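Local coordinates for uncharacterized protein DUF1185 (Bordetella bronchiseptica RB50, PDB 3BYQ) that is of unknown function but adopts a variant of the Bacillus chorismate mutase fold and may act in amino-acid metabolism, at residues B[38-41]-B[42-45]; B[47-50]-B[51-54]; B[62-65]-B[66-69]; B[96-99]-B[100-103]; B[140-143]-B[144-147]. All coordinates share one frame; numbering follows the deposited sequence. Where two conformers were deposited one is given.

Contact 1 of 5, residues B[38-41]-B[42-45]. With EDO (1,2-ethanediol), chain S.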
# COMPACT_ATOMS: atom_id res chain seq x y z
N ILE B 38 -16.70 14.56 -3.24
CA ILE B 38 -17.32 15.54 -4.13
C ILE B 38 -16.48 15.81 -5.37
O ILE B 38 -15.32 15.54 -5.40
CB ILE B 38 -17.67 16.85 -3.42
CG1 ILE B 38 -16.44 17.76 -3.18
CG2 ILE B 38 -18.42 16.58 -2.09
CD1 ILE B 38 -16.80 19.24 -2.77
N ARG B 39 -17.14 16.28 -6.42
CA ARG B 39 -16.43 16.67 -7.63
C ARG B 39 -15.62 17.91 -7.30
O ARG B 39 -16.06 18.79 -6.56
CB ARG B 39 -17.42 16.99 -8.75
CG ARG B 39 -16.75 17.32 -10.06
CD ARG B 39 -17.77 17.45 -11.18
NE ARG B 39 -18.67 18.56 -10.96
CZ ARG B 39 -18.40 19.84 -11.23
NH1 ARG B 39 -17.21 20.18 -11.70
NH2 ARG B 39 -19.32 20.77 -10.99
N ASN B 40 -14.42 17.97 -7.87
CA ASN B 40 -13.58 19.15 -7.73
C ASN B 40 -13.84 20.09 -8.90
O ASN B 40 -13.42 19.81 -10.01
CB ASN B 40 -12.10 18.77 -7.74
CG ASN B 40 -11.18 19.94 -7.46
OD1 ASN B 40 -11.62 21.08 -7.45
ND2 ASN B 40 -9.91 19.65 -7.21
N PRO B 41 -14.53 21.23 -8.66
CA PRO B 41 -14.80 22.13 -9.80
C PRO B 41 -13.58 22.83 -10.40
O PRO B 41 -13.72 23.49 -11.45
CB PRO B 41 -15.72 23.19 -9.19
CG PRO B 41 -16.15 22.69 -7.91
CD PRO B 41 -15.04 21.81 -7.42
N TYR B 42 -12.42 22.73 -9.74
CA TYR B 42 -11.17 23.39 -10.16
C TYR B 42 -10.04 22.48 -10.61
O TYR B 42 -8.92 22.94 -10.87
CB TYR B 42 -10.68 24.30 -9.03
CG TYR B 42 -11.80 25.18 -8.58
CD1 TYR B 42 -12.22 26.24 -9.36
CD2 TYR B 42 -12.49 24.93 -7.40
CE1 TYR B 42 -13.29 27.03 -8.98
CE2 TYR B 42 -13.55 25.70 -7.01
CZ TYR B 42 -13.95 26.75 -7.82
OH TYR B 42 -15.00 27.56 -7.44
N ALA B 43 -10.34 21.18 -10.64
CA ALA B 43 -9.34 20.17 -11.02
C ALA B 43 -8.83 20.51 -12.38
O ALA B 43 -9.62 20.80 -13.31
CB ALA B 43 -9.93 18.77 -11.06
N GLY B 44 -7.51 20.46 -12.51
CA GLY B 44 -6.87 20.66 -13.79
C GLY B 44 -6.52 22.05 -14.23
O GLY B 44 -6.05 22.26 -15.36
N ARG B 45 -6.81 23.02 -13.38
CA ARG B 45 -6.49 24.41 -13.67
C ARG B 45 -6.26 25.16 -12.38
O ARG B 45 -6.63 24.70 -11.31
CB ARG B 45 -7.56 25.10 -14.50
CG ARG B 45 -8.86 25.36 -13.75
CD ARG B 45 -9.90 26.05 -14.65
NE ARG B 45 -11.09 26.43 -13.86
CZ ARG B 45 -11.99 25.55 -13.47
NH1 ARG B 45 -11.86 24.30 -13.81
NH2 ARG B 45 -13.01 25.92 -12.72
C1 EDO S . -9.68 22.30 -16.53
O1 EDO S . -9.53 22.63 -15.14
C2 EDO S . -10.48 21.02 -16.64
O2 EDO S . -11.86 21.36 -16.38
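Asn40 and Arg45 bond to the backbone across this bend, Asn40 reaching forward to Tyr42 and Arg45 back to Pro41. Asn40 OD1 accepts the N-H of Tyr42 at 2.9 Å. The donor stands above the carbonyl plane of the amide, 49° out of it. With CG opposite the backbone N (chi1 -174°), beside the carbonyl carbon, the amide leans forward over the next peptide. Arg45 approaches from the far end. Its NH2 donates to Pro41 O at 2.8 Å, and its NH1 adds a weak bond to the same oxygen. Pro41 O lies 23° out of the guanidinium plane, so the grip on it is skewed.

The main-chain bonds are looser. A type I beta turn runs from Asn40 to Ala43, and its bond from Ala43 N to Asn40 O is weak at 3.4 Å. The bond from Tyr42 N to Asn40 OD1 lays an Asx turn over it. A type II turn from Tyr42 to Arg45 overlaps it, sharing Tyr42 and Ala43. Gly44 takes the positive-phi position of this second turn. The overlapping turns lead the chain out of strand 29-39 toward helix 51-72.

Apolar contact centres on Tyr42. Pro41 CB lies over one face of its ring, 4.1 Å from the centroid, in a CH-pi contact. Phe53 of helix 51-72 meets the same ring edge-to-face.

A 1,2-ethanediol, probably from the crystallisation liquor, joins the polar side of the turn. Its O1 donates to Ala43 O at 2.6 Å. The same O1 accepts from Arg45 NH1 at 3.2 Å, in the guanidinium plane.

Contact 2 of 5, residues B[47-50]-B[51-54]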
# COMPACT_ATOMS: atom_id res chain seq x y z
N GLU B 47 -7.09 28.19 -10.21
CA GLU B 47 -8.12 29.19 -9.94
C GLU B 47 -7.68 30.11 -8.80
O GLU B 47 -7.52 29.66 -7.66
CB GLU B 47 -9.45 28.52 -9.62
CG GLU B 47 -10.53 29.48 -9.12
CD GLU B 47 -10.81 30.59 -10.10
OE1 GLU B 47 -11.22 30.26 -11.23
OE2 GLU B 47 -10.64 31.78 -9.74
N PRO B 48 -7.49 31.41 -9.07
CA PRO B 48 -7.04 32.24 -7.98
C PRO B 48 -8.03 32.46 -6.87
O PRO B 48 -7.63 32.69 -5.76
CB PRO B 48 -6.77 33.60 -8.64
CG PRO B 48 -7.29 33.52 -9.98
CD PRO B 48 -7.46 32.12 -10.36
N ASP B 49 -9.32 32.41 -7.22
CA ASP B 49 -10.41 32.69 -6.28
C ASP B 49 -11.22 31.46 -5.85
O ASP B 49 -12.19 31.02 -6.48
CB ASP B 49 -11.34 33.75 -6.86
CG ASP B 49 -12.41 34.20 -5.88
OD1 ASP B 49 -12.29 33.96 -4.64
OD2 ASP B 49 -13.35 34.85 -6.35
N LEU B 50 -10.81 30.95 -4.70
CA LEU B 50 -11.42 29.79 -4.09
C LEU B 50 -12.38 30.18 -2.97
O LEU B 50 -12.91 29.30 -2.25
CB LEU B 50 -10.35 28.89 -3.52
CG LEU B 50 -9.43 28.26 -4.56
CD1 LEU B 50 -8.28 27.47 -3.91
CD2 LEU B 50 -10.27 27.37 -5.48
N MSE B 51 -12.63 31.48 -2.84
CA MSE B 51 -13.44 31.96 -1.70
C MSE B 51 -14.91 31.54 -1.80
O MSE B 51 -15.49 31.12 -0.79
CB MSE B 51 -13.27 33.46 -1.48
CG MSE B 51 -11.84 33.89 -1.31
SE MSE B 51 -10.95 33.01 0.18
CE MSE B 51 -11.74 34.08 1.56
N PRO B 52 -15.54 31.63 -2.99
CA PRO B 52 -16.91 31.13 -3.11
C PRO B 52 -17.07 29.65 -2.75
O PRO B 52 -18.03 29.28 -2.07
CB PRO B 52 -17.24 31.39 -4.58
CG PRO B 52 -16.41 32.59 -4.92
CD PRO B 52 -15.14 32.37 -4.20
N PHE B 53 -16.12 28.84 -3.18
CA PHE B 53 -16.12 27.39 -2.91
C PHE B 53 -16.02 27.16 -1.40
O PHE B 53 -16.81 26.42 -0.80
CB PHE B 53 -14.95 26.76 -3.67
CG PHE B 53 -14.86 25.24 -3.58
CD1 PHE B 53 -15.95 24.43 -3.83
CD2 PHE B 53 -13.64 24.64 -3.39
CE1 PHE B 53 -15.84 23.04 -3.82
CE2 PHE B 53 -13.52 23.27 -3.36
CZ PHE B 53 -14.63 22.46 -3.60
N MSE B 54 -15.10 27.86 -0.77
CA MSE B 54 -14.90 27.74 0.69
C MSE B 54 -16.16 28.11 1.44
O MSE B 54 -16.54 27.47 2.42
CB MSE B 54 -13.72 28.58 1.15
CG MSE B 54 -13.33 28.30 2.56
SE MSE B 54 -11.65 29.11 3.03
CE MSE B 54 -12.22 30.93 3.07
O HOH W 1 -14.44 29.50 -5.59
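The carboxylate of Asp49 meets Met51 and Pro52 at the start of helix 51-72. Met51 N approaches OD1 from above the carboxylate plane, 42° out of it, and donates a hydrogen bond of 3.1 Å. Asp49 thus forms an Asx turn just before the helix, its OD1 taking the N-H of the first helical residue. Pro52 CD touches the same oxygen at 3.3 Å, and the two side chains cross at about a right angle.

Leu50 is the N-cap residue. Asp49 CG is anti to the backbone N (chi1 -173°), which carries OD1 over the first turn. The negative carboxylate so close to the helix N-terminus probably suits the helix dipole. Glu47 steadies the approach: its OE2 accepts Asp49 N through the anti lone pair, at 2.9 Å.

Leu50 packs its side chain onto Tyr42, Glu93 and His94. Arg177 of the second subunit packs on Leu50 and Met51, so this helix start lies at a subunit interface. Met51 and Met54 are selenomethionines.

The first regular helical bond runs from Met54 N to Leu50 O at 3.0 Å. Phe53 CB lies 3.6 Å from the same Leu50 O. A water links the loop to the helix, donating to Asp49 O at 2.9 Å and accepting from Phe53 N at 3.0 Å.

Contact 3 of 5, residues B[62-65]-B[66-69]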
# COMPACT_ATOMS: atom_id res chain seq x y z
N THR B 62 -21.53 21.39 7.93
CA THR B 62 -22.71 21.25 8.82
C THR B 62 -23.37 19.88 8.67
O THR B 62 -23.71 19.24 9.64
CB THR B 62 -23.72 22.39 8.57
OG1 THR B 62 -23.05 23.63 8.81
CG2 THR B 62 -24.95 22.25 9.49
N LEU B 63 -23.49 19.44 7.44
CA LEU B 63 -24.10 18.15 7.17
C LEU B 63 -23.36 17.01 7.89
O LEU B 63 -23.96 16.14 8.56
CB LEU B 63 -24.08 17.89 5.65
CG LEU B 63 -24.73 16.58 5.20
CD1 LEU B 63 -26.28 16.60 5.36
CD2 LEU B 63 -24.28 16.25 3.77
N LEU B 64 -22.05 16.99 7.72
CA LEU B 64 -21.21 15.91 8.27
C LEU B 64 -21.13 15.99 9.78
O LEU B 64 -21.17 14.97 10.48
CB LEU B 64 -19.80 15.94 7.66
CG LEU B 64 -19.75 15.83 6.12
CD1 LEU B 64 -18.28 15.75 5.61
CD2 LEU B 64 -20.54 14.71 5.56
N ALA B 65 -21.03 17.21 10.29
CA ALA B 65 -20.92 17.40 11.74
C ALA B 65 -22.21 16.95 12.40
O ALA B 65 -22.20 16.32 13.43
CB ALA B 65 -20.57 18.88 12.11
N THR B 66 -23.32 17.30 11.78
CA THR B 66 -24.65 16.90 12.31
C THR B 66 -24.80 15.39 12.35
O THR B 66 -25.29 14.82 13.32
CB THR B 66 -25.80 17.56 11.51
OG1 THR B 66 -25.64 18.99 11.59
CG2 THR B 66 -27.14 17.17 12.06
N GLU B 67 -24.30 14.74 11.32
CA GLU B 67 -24.37 13.29 11.26
C GLU B 67 -23.59 12.65 12.40
O GLU B 67 -24.01 11.66 12.99
CB GLU B 67 -23.82 12.78 9.94
CG GLU B 67 -23.89 11.30 9.82
CD GLU B 67 -23.36 10.77 8.48
OE1 GLU B 67 -22.44 11.40 7.89
OE2 GLU B 67 -23.87 9.71 8.05
N LEU B 68 -22.44 13.23 12.68
CA LEU B 68 -21.56 12.70 13.74
C LEU B 68 -22.20 12.87 15.11
O LEU B 68 -22.21 11.94 15.93
CB LEU B 68 -20.19 13.35 13.69
CG LEU B 68 -19.23 12.87 12.58
CD1 LEU B 68 -17.97 13.79 12.46
CD2 LEU B 68 -18.84 11.40 12.82
N VAL B 69 -22.81 14.03 15.36
CA VAL B 69 -23.49 14.25 16.65
C VAL B 69 -24.66 13.29 16.78
O VAL B 69 -24.87 12.69 17.84
CB VAL B 69 -23.91 15.71 16.86
CG1 VAL B 69 -24.92 15.84 18.00
CG2 VAL B 69 -22.68 16.53 17.14
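Thr66 folds its hydroxyl back onto the preceding helical turn and donates from OG1 to Thr62 O at 2.8 Å. Thr66 N donates to the same oxygen at 2.9 Å. The two donors come from opposite faces of the carbonyl plane, so one oxygen is gripped twice. The torsion makes this possible: OG1 stands beside the backbone N, anti to the carbonyl carbon (chi1 -59°). Thr62 and Thr66 lie side by side and point the same way, with Thr62 CG2 3.9 Å from Thr66 OG1.

The helical bonds continue in the next three residues. Glu67 N, Leu68 N and Val69 N each bond to the carbonyl four residues back, at 3.1 Å from Leu63 O, Leu64 O and Ala65 O respectively. These eight residues form two turns within helix 51-72, which packs against the sheet.

The tight side faces that sheet. Ala65 and Leu68 pack on Leu166 of strand 161-169, and Leu64 and Leu68 reach Ser34 of strand 29-39. The extended chain of Glu67 is anchored there too: its OE1 accepts a hydrogen bond from Ser34 and forms a salt bridge with Arg10 of strand 7-17.

The other side is looser. Thr62 and Thr66 are partly exposed, though both also pack on helix 98-109. Leu63 is exposed, though its side chain rests on Arg10.

Contact 4 of 5, residues B[96-99]-B[100-103]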
# COMPACT_ATOMS: atom_id res chain seq x y z
N ALA B 96 -7.38 22.80 1.50
CA ALA B 96 -7.16 23.78 2.55
C ALA B 96 -8.38 24.63 2.87
O ALA B 96 -8.48 25.22 3.95
CB ALA B 96 -5.94 24.64 2.23
N VAL B 97 -9.30 24.69 1.92
CA VAL B 97 -10.59 25.34 2.15
C VAL B 97 -11.38 24.73 3.34
O VAL B 97 -12.23 25.40 3.95
CB VAL B 97 -11.53 25.27 0.91
CG1 VAL B 97 -10.99 26.13 -0.24
CG2 VAL B 97 -11.77 23.82 0.47
N TRP B 98 -11.07 23.48 3.67
CA TRP B 98 -11.78 22.74 4.73
C TRP B 98 -11.41 23.20 6.15
O TRP B 98 -12.13 22.93 7.08
CB TRP B 98 -11.52 21.26 4.54
CG TRP B 98 -12.50 20.32 5.26
CD1 TRP B 98 -12.18 19.36 6.18
CD2 TRP B 98 -13.90 20.26 5.07
NE1 TRP B 98 -13.33 18.70 6.58
CE2 TRP B 98 -14.40 19.23 5.92
CE3 TRP B 98 -14.80 20.95 4.26
CZ2 TRP B 98 -15.73 18.88 5.95
CZ3 TRP B 98 -16.10 20.62 4.31
CH2 TRP B 98 -16.57 19.60 5.17
N HIS B 99 -10.28 23.87 6.31
CA HIS B 99 -9.92 24.38 7.63
C HIS B 99 -11.05 25.25 8.16
O HIS B 99 -11.53 25.04 9.28
CB HIS B 99 -8.59 25.11 7.59
CG HIS B 99 -7.41 24.21 7.44
ND1 HIS B 99 -6.90 23.47 8.49
CD2 HIS B 99 -6.60 23.96 6.37
CE1 HIS B 99 -5.86 22.77 8.06
NE2 HIS B 99 -5.65 23.06 6.79
N GLU B 100 -11.49 26.21 7.34
CA GLU B 100 -12.59 27.07 7.73
C GLU B 100 -13.92 26.36 7.56
O GLU B 100 -14.71 26.30 8.49
CB GLU B 100 -12.60 28.37 6.96
CG GLU B 100 -13.75 29.27 7.37
CD GLU B 100 -13.89 30.45 6.50
OE1 GLU B 100 -13.04 31.33 6.62
OE2 GLU B 100 -14.85 30.50 5.70
N ALA B 101 -14.14 25.75 6.40
CA ALA B 101 -15.45 25.16 6.09
C ALA B 101 -15.83 24.03 7.02
O ALA B 101 -16.95 24.00 7.51
CB ALA B 101 -15.55 24.71 4.62
N GLY B 102 -14.88 23.15 7.31
CA GLY B 102 -15.15 22.01 8.20
C GLY B 102 -15.05 22.40 9.66
O GLY B 102 -15.91 22.07 10.46
N GLY B 103 -14.01 23.15 9.99
CA GLY B 103 -13.75 23.53 11.37
C GLY B 103 -14.82 24.41 11.95
O GLY B 103 -15.37 24.11 13.01
O HOH W 2 -9.82 27.27 5.27
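Gly102 CA sits over the six-membered ring of Trp98, 3.7 Å from its centroid and only 13° off the ring normal. This is a CH-pi contact with the face of the indole. Ala101 CB joins from an oblique direction, 3.9 Å from Trp98 CE3. With CG anti to the backbone N (chi1 -161°), the indole folds forward along the helix and lies over Gly102. The CA is 3.6 Å above the ring plane, over its centre.

The backbone forms the next shell. Ala101 N donates to Val97 O at 3.1 Å. Gly102 N donates to Trp98 O at 2.8 Å. The bonds of Gly103 N to Trp98 O and His99 O are both weak. A water bridges Ala96 O and Glu100 N, donating to the first at 2.8 Å and accepting from the second at 2.9 Å.

Further out, Trp98 is fixed from strand 161-169: NE1 donates to Ala165 O, and Phe164 stacks on its ring. His99 NE2 hydrogen-bonds with Lys121, and Phe146 of the second subunit stacks on the imidazole. Glu100 forms salt bridges with Arg58 and with Arg143 of the second subunit.

Gly102 CA lies directly against the indole face, with no side chain between helix backbone and ring. The NE1 bond satisfies the buried polar atom of the indole. Charge pairing at Glu100 ties the same helix to another subunit.

Contact 5 of 5, residues B[140-143]-B[144-147]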
# COMPACT_ATOMS: atom_id res chain seq x y z
N SER B 140 -6.78 22.11 24.01
CA SER B 140 -5.96 21.29 23.13
C SER B 140 -4.86 20.53 23.86
O SER B 140 -4.41 19.50 23.38
CB SER B 140 -5.33 22.17 22.02
OG SER B 140 -4.52 23.14 22.58
N TYR B 141 -4.39 21.06 24.98
CA TYR B 141 -3.26 20.44 25.71
C TYR B 141 -3.60 19.27 26.61
O TYR B 141 -2.70 18.69 27.19
CB TYR B 141 -2.50 21.47 26.53
CG TYR B 141 -1.51 22.36 25.76
CD1 TYR B 141 -1.90 23.55 25.19
CD2 TYR B 141 -0.19 21.97 25.61
CE1 TYR B 141 -1.01 24.33 24.46
CE2 TYR B 141 0.72 22.73 24.92
CZ TYR B 141 0.31 23.92 24.35
OH TYR B 141 1.24 24.65 23.67
N VAL B 142 -4.86 18.90 26.73
CA VAL B 142 -5.22 17.75 27.64
C VAL B 142 -4.60 16.49 27.08
O VAL B 142 -5.04 15.94 26.06
CB VAL B 142 -6.73 17.64 27.87
CG1 VAL B 142 -7.10 16.33 28.57
CG2 VAL B 142 -7.21 18.88 28.66
N ARG B 143 -3.60 16.00 27.81
CA ARG B 143 -2.71 14.95 27.26
C ARG B 143 -3.34 13.60 27.02
O ARG B 143 -2.98 12.87 26.08
CB ARG B 143 -1.46 14.82 28.14
CG ARG B 143 -0.38 13.98 27.51
CD ARG B 143 0.82 13.96 28.40
NE ARG B 143 1.49 15.25 28.39
CZ ARG B 143 2.50 15.57 29.19
NH1 ARG B 143 2.89 14.73 30.11
NH2 ARG B 143 3.09 16.75 29.09
N SER B 144 -4.29 13.26 27.87
CA SER B 144 -4.97 11.99 27.80
C SER B 144 -5.77 11.74 26.51
O SER B 144 -6.05 10.60 26.14
CB SER B 144 -5.96 11.88 28.94
OG SER B 144 -6.85 13.00 28.98
N HIS B 145 -6.11 12.84 25.84
CA HIS B 145 -7.03 12.81 24.70
C HIS B 145 -6.41 12.77 23.31
O HIS B 145 -7.12 12.52 22.36
CB HIS B 145 -8.04 13.94 24.80
CG HIS B 145 -9.11 13.67 25.83
ND1 HIS B 145 -8.81 13.38 27.15
CD2 HIS B 145 -10.45 13.75 25.75
CE1 HIS B 145 -9.94 13.22 27.81
NE2 HIS B 145 -10.96 13.41 26.98
N PHE B 146 -5.13 13.08 23.17
CA PHE B 146 -4.46 12.97 21.84
C PHE B 146 -4.66 11.58 21.32
O PHE B 146 -4.42 10.60 22.04
CB PHE B 146 -2.96 13.27 21.91
CG PHE B 146 -2.66 14.63 22.42
CD1 PHE B 146 -3.12 15.75 21.76
CD2 PHE B 146 -1.83 14.80 23.50
CE1 PHE B 146 -2.82 17.01 22.22
CE2 PHE B 146 -1.50 16.09 23.96
CZ PHE B 146 -2.01 17.18 23.31
N ASN B 147 -5.10 11.48 20.08
CA ASN B 147 -5.40 10.19 19.50
C ASN B 147 -5.49 10.29 17.98
O ASN B 147 -5.26 11.36 17.42
CB ASN B 147 -6.75 9.67 20.04
CG ASN B 147 -6.77 8.17 20.21
OD1 ASN B 147 -6.08 7.41 19.51
ND2 ASN B 147 -7.56 7.73 21.18
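The loop between strands 130-136 and 147-151 makes a tight bend here, with Val142 and Phe146 meeting across it. His145 N donates to Val142 O at 3.3 Å and closes the turn. Val142 O also lies over one face of the Phe146 ring, toward its rim. Two further carbonyls approach that ring obliquely: Ser140 O is 3.2 Å from Phe146 CE1, and Arg143 O is 3.4 Å from Phe146 CD2.

Val142 and His145 lie side by side and point the same way. Val142 CG1 touches Ser144 OG at 3.4 Å and His145 ND1 at 3.7 Å. Those two polar atoms are themselves hydrogen-bonded at 2.7 Å, with OG in the imidazole plane. Ser144 OG is placed there by a chi1 of 53°, between the backbone N and the carbonyl carbon. His145 NE2 is bonded to Glu78.

Arg143 NH1 donates to Leu178 O. Across the subunit boundary, Arg143 packs on Met54 and Phe146 on Lys121, both of the second subunit. With bonds at both ring nitrogens, the rotation of His145 is fixed, and the neighbouring Glu78 would probably favour a protonated NE2.

How the contacts relate
The five contacts follow one another along the chain without overlap, in the family's variant of the Bacillus chorismate mutase fold. Contacts 1 and 2 touch, with centres 11 Å apart, where strand 29-39 hands over to helix 51-72. Contact 3 lies further along that helix, its centre about 24 Å from that of contact 2. Contact 4, on helix 98-109, touches both contact 2 and contact 3, bridging two parts of helix 51-72. Contact 5 stands apart, its centre about 36 Å from that of contact 1 and on the opposite side of the chain's centre. Within the chain, contacts 4 and 5 do not touch, but across the subunit boundary their residues pair, which joins the copies.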